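AopB (Aeromonas hydrophila, PDB 3WXX) is a type III secretion translocator, held here by its chaperone AcrH, that probably inserts into the host membrane through helical hairpins to help build the translocon. Local coordinates at residues 129-141 with 203-215. Residues are numbered along the deposited sequence; the frame is centred on the assembly and turned at random.
Sequences SMVIGAILIATGV and AASTAMKAVKFAT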
loop_
_atom_site.group_PDB
_atom_site.type_symbol
_atom_site.label_atom_id
_atom_site.label_comp_id
_atom_site.label_asym_id
_atom_site.label_seq_id
_atom_site.Cartn_x
_atom_site.Cartn_y
_atom_site.Cartn_z
ATOM N N SER B 129 -1.084 -4.101 -8.795
ATOM C CA SER B 129 -1.446 -5.276 -9.540
ATOM C C SER B 129 -0.577 -6.496 -9.226
ATOM O O SER B 129 -1.095 -7.594 -9.016
ATOM C CB SER B 129 -1.335 -4.937 -11.002
ATOM O OG SER B 129 -2.085 -5.861 -11.732
HETATM N N MSE B 130 0.736 -6.299 -9.131
HETATM C CA MSE B 130 1.597 -7.364 -8.686
HETATM C C MSE B 130 1.279 -7.737 -7.259
HETATM O O MSE B 130 1.314 -8.935 -6.897
HETATM C CB MSE B 130 3.066 -7.012 -8.714
HETATM C CG MSE B 130 3.857 -7.839 -7.665
HETATM SE SE MSE B 130 5.525 -6.888 -7.395
HETATM C CE MSE B 130 5.931 -6.055 -9.186
ATOM N N VAL B 131 1.031 -6.731 -6.411
ATOM C CA VAL B 131 0.701 -6.998 -5.006
ATOM C C VAL B 131 -0.512 -7.938 -4.911
ATOM O O VAL B 131 -0.538 -8.837 -4.084
ATOM C CB VAL B 131 0.486 -5.687 -4.206
ATOM C CG1 VAL B 131 0.150 -5.982 -2.766
ATOM C CG2 VAL B 131 1.740 -4.826 -4.261
ATOM N N ILE B 132 -1.487 -7.799 -5.803
ATOM C CA ILE B 132 -2.572 -8.799 -5.835
ATOM C C ILE B 132 -2.034 -10.190 -6.097
ATOM O O ILE B 132 -2.374 -11.123 -5.405
ATOM C CB ILE B 132 -3.642 -8.465 -6.883
ATOM C CG1 ILE B 132 -4.580 -7.405 -6.333
ATOM C CG2 ILE B 132 -4.469 -9.695 -7.214
ATOM C CD1 ILE B 132 -5.297 -6.656 -7.429
ATOM N N GLY B 133 -1.178 -10.302 -7.101
ATOM C CA GLY B 133 -0.428 -11.550 -7.355
ATOM C C GLY B 133 0.315 -12.099 -6.152
ATOM O O GLY B 133 0.172 -13.261 -5.807
ATOM N N ALA B 134 1.064 -11.235 -5.469
ATOM C CA ALA B 134 1.800 -11.634 -4.264
ATOM C C ALA B 134 0.884 -12.177 -3.181
ATOM O O ALA B 134 1.233 -13.134 -2.442
ATOM C CB ALA B 134 2.620 -10.470 -3.737
ATOM N N ILE B 135 -0.298 -11.594 -3.101
ATOM C CA ILE B 135 -1.333 -12.054 -2.133
ATOM C C ILE B 135 -1.917 -13.414 -2.490
ATOM O O ILE B 135 -2.077 -14.265 -1.618
ATOM C CB ILE B 135 -2.447 -11.010 -1.971
ATOM C CG1 ILE B 135 -1.875 -9.784 -1.223
ATOM C CG2 ILE B 135 -3.649 -11.630 -1.304
ATOM C CD1 ILE B 135 -2.839 -8.647 -1.036
ATOM N N LEU B 136 -2.135 -13.654 -3.772
ATOM C CA LEU B 136 -2.463 -15.024 -4.254
ATOM C C LEU B 136 -1.389 -16.082 -3.977
ATOM O O LEU B 136 -1.698 -17.159 -3.484
ATOM C CB LEU B 136 -2.706 -15.020 -5.755
ATOM C CG LEU B 136 -4.070 -14.478 -6.144
ATOM C CD1 LEU B 136 -4.035 -14.010 -7.588
ATOM C CD2 LEU B 136 -5.152 -15.527 -5.910
ATOM N N ILE B 137 -0.131 -15.750 -4.260
ATOM C CA ILE B 137 0.969 -16.656 -3.933
ATOM C C ILE B 137 1.245 -16.810 -2.429
ATOM O O ILE B 137 1.479 -17.915 -1.960
ATOM C CB ILE B 137 2.290 -16.204 -4.539
ATOM C CG1 ILE B 137 2.168 -16.006 -6.052
ATOM C CG2 ILE B 137 3.385 -17.192 -4.194
ATOM C CD1 ILE B 137 1.849 -17.269 -6.811
ATOM N N ALA B 138 1.231 -15.717 -1.661
ATOM C CA ALA B 138 1.771 -15.786 -0.290
ATOM C C ALA B 138 0.907 -15.143 0.808
ATOM O O ALA B 138 1.407 -14.882 1.924
ATOM C CB ALA B 138 3.183 -15.212 -0.298
ATOM N N THR B 139 -0.374 -14.904 0.487
ATOM C CA THR B 139 -1.329 -14.211 1.376
ATOM C C THR B 139 -0.665 -13.111 2.218
ATOM O O THR B 139 -0.075 -12.208 1.652
ATOM C CB THR B 139 -2.181 -15.214 2.190
ATOM O OG1 THR B 139 -1.337 -16.151 2.856
ATOM C CG2 THR B 139 -3.067 -16.011 1.247
ATOM N N GLY B 140 -0.716 -13.186 3.538
ATOM C CA GLY B 140 -0.246 -12.089 4.379
ATOM C C GLY B 140 1.207 -11.675 4.178
ATOM O O GLY B 140 1.552 -10.506 4.404
ATOM N N VAL B 141 2.063 -12.597 3.731
ATOM C CA VAL B 141 3.428 -12.225 3.430
ATOM C C VAL B 141 3.479 -11.393 2.164
ATOM O O VAL B 141 4.234 -10.415 2.081
ATOM C CB VAL B 141 4.334 -13.440 3.276
ATOM C CG1 VAL B 141 5.721 -13.026 2.831
ATOM C CG2 VAL B 141 4.420 -14.155 4.590
ATOM N N ALA B 203 10.435 -15.480 6.155
ATOM C CA ALA B 203 9.384 -14.572 5.704
ATOM C C ALA B 203 9.853 -13.773 4.497
ATOM O O ALA B 203 9.118 -13.614 3.501
ATOM C CB ALA B 203 8.964 -13.640 6.820
ATOM N N ALA B 204 11.084 -13.292 4.580
ATOM C CA ALA B 204 11.697 -12.542 3.489
ATOM C C ALA B 204 11.867 -13.413 2.259
ATOM O O ALA B 204 11.679 -12.982 1.126
ATOM C CB ALA B 204 13.058 -12.020 3.927
ATOM N N SER B 205 12.223 -14.654 2.514
ATOM C CA SER B 205 12.461 -15.597 1.464
ATOM C C SER B 205 11.163 -15.894 0.710
ATOM O O SER B 205 11.144 -15.876 -0.529
ATOM C CB SER B 205 13.044 -16.872 2.059
ATOM O OG SER B 205 13.162 -17.880 1.084
ATOM N N THR B 206 10.105 -16.199 1.470
ATOM C CA THR B 206 8.746 -16.356 0.935
ATOM C C THR B 206 8.298 -15.103 0.196
ATOM O O THR B 206 7.665 -15.178 -0.864
ATOM C CB THR B 206 7.745 -16.629 2.070
ATOM O OG1 THR B 206 8.063 -17.864 2.694
ATOM C CG2 THR B 206 6.322 -16.751 1.562
ATOM N N ALA B 207 8.594 -13.947 0.782
ATOM C CA ALA B 207 8.232 -12.684 0.175
ATOM C C ALA B 207 8.918 -12.552 -1.181
ATOM O O ALA B 207 8.308 -12.078 -2.154
ATOM C CB ALA B 207 8.585 -11.528 1.103
HETATM N N MSE B 208 10.163 -13.007 -1.255
HETATM C CA MSE B 208 10.911 -12.986 -2.520
HETATM C C MSE B 208 10.267 -13.918 -3.530
HETATM O O MSE B 208 10.015 -13.554 -4.659
HETATM C CB MSE B 208 12.386 -13.330 -2.267
HETATM C CG MSE B 208 13.250 -13.240 -3.524
HETATM SE SE MSE B 208 13.515 -11.360 -4.011
HETATM C CE MSE B 208 12.374 -11.151 -5.618
ATOM N N LYS B 209 9.976 -15.118 -3.119
ATOM C CA LYS B 209 9.250 -16.023 -3.960
ATOM C C LYS B 209 7.915 -15.410 -4.438
ATOM O O LYS B 209 7.621 -15.430 -5.629
ATOM C CB LYS B 209 9.051 -17.290 -3.167
ATOM C CG LYS B 209 8.317 -18.408 -3.851
ATOM C CD LYS B 209 7.750 -19.374 -2.755
ATOM C CE LYS B 209 6.411 -18.879 -2.175
ATOM N NZ LYS B 209 5.927 -19.740 -1.055
ATOM N N ALA B 210 7.161 -14.807 -3.526
ATOM C CA ALA B 210 5.909 -14.198 -3.863
ATOM C C ALA B 210 6.090 -13.183 -4.949
ATOM O O ALA B 210 5.345 -13.191 -5.949
ATOM C CB ALA B 210 5.294 -13.521 -2.655
ATOM N N VAL B 211 7.016 -12.263 -4.733
ATOM C CA VAL B 211 7.258 -11.198 -5.724
ATOM C C VAL B 211 7.703 -11.769 -7.060
ATOM O O VAL B 211 7.237 -11.340 -8.109
ATOM C CB VAL B 211 8.327 -10.206 -5.250
ATOM C CG1 VAL B 211 8.696 -9.249 -6.383
ATOM C CG2 VAL B 211 7.811 -9.405 -4.052
ATOM N N LYS B 212 8.559 -12.789 -7.001
ATOM C CA LYS B 212 9.036 -13.504 -8.175
ATOM C C LYS B 212 7.879 -14.002 -9.027
ATOM O O LYS B 212 7.780 -13.702 -10.195
ATOM C CB LYS B 212 9.816 -14.732 -7.724
ATOM C CG LYS B 212 11.115 -14.952 -8.439
ATOM C CD LYS B 212 12.241 -14.179 -7.775
ATOM C CE LYS B 212 13.561 -14.165 -8.570
ATOM N NZ LYS B 212 13.586 -14.890 -9.888
ATOM N N PHE B 213 6.984 -14.762 -8.410
ATOM C CA PHE B 213 5.930 -15.416 -9.133
ATOM C C PHE B 213 4.810 -14.469 -9.503
ATOM O O PHE B 213 4.176 -14.656 -10.518
ATOM C CB PHE B 213 5.414 -16.609 -8.326
ATOM C CG PHE B 213 6.378 -17.779 -8.285
ATOM C CD1 PHE B 213 7.701 -17.664 -8.774
ATOM C CD2 PHE B 213 5.976 -19.002 -7.736
ATOM C CE1 PHE B 213 8.574 -18.740 -8.725
ATOM C CE2 PHE B 213 6.842 -20.082 -7.689
ATOM C CZ PHE B 213 8.141 -19.951 -8.180
ATOM N N ALA B 214 4.549 -13.450 -8.697
ATOM C CA ALA B 214 3.579 -12.412 -9.073
ATOM C C ALA B 214 4.077 -11.666 -10.298
ATOM O O ALA B 214 3.324 -11.266 -11.188
ATOM C CB ALA B 214 3.412 -11.450 -7.947
ATOM N N THR B 215 5.386 -11.536 -10.356
ATOM C CA THR B 215 6.044 -10.918 -11.486
ATOM C C THR B 215 5.916 -11.774 -12.768
ATOM O O THR B 215 5.672 -11.203 -13.835
ATOM C CB THR B 215 7.507 -10.559 -11.118
ATOM O OG1 THR B 215 7.469 -9.512 -10.140
ATOM C CG2 THR B 215 8.339 -10.108 -12.340
#
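Ala214 packs its CB onto the backbone of helix 126-151 at Met130, Gly133 and Ala134. Small residues let the axes of segments 129-141 and 203-215 approach to 8.0 Å, at 123° to each other. The CA atoms of Gly133 and Ala214 are 4.4 Å apart. On one flank, the CG of Met130, a selenomethionine, lies 3.6 Å from Ala214 CB. Its side chain bends at chi3 (-32°), with SE facing Val211 CG1 and CE beside Thr215 OG1. On the other flank, Ile137 is a knob in the hole formed by Lys209, Ala210, Phe213 and Ala214. Its CD1 is 3.9 Å from Phe213 CB, while CG2 rests over Ala210 CA. Further along, Ala138 CB meets Ala210 CB at 3.6 Å. Val141 CG1, anti to the backbone N, is thereby set over Ala203 O and Ala207 N, beside Ala207 CB. Thr215 OG1 hydrogen-bonds to Val211 O at 2.7 Å. Thr206 keeps CG2 against Ala138 and Val141, and its OG1 hydrogen-bonds to Ser202 O and to Glu6 of the AcrH chain. Residues 129-138 lie in a predicted transmembrane span; 203-215 overlaps one only at its first two residues. The contact is largely apolar, without hydrogen bonds across it, and probably rests on van der Waals packing of small residues and aliphatic groups.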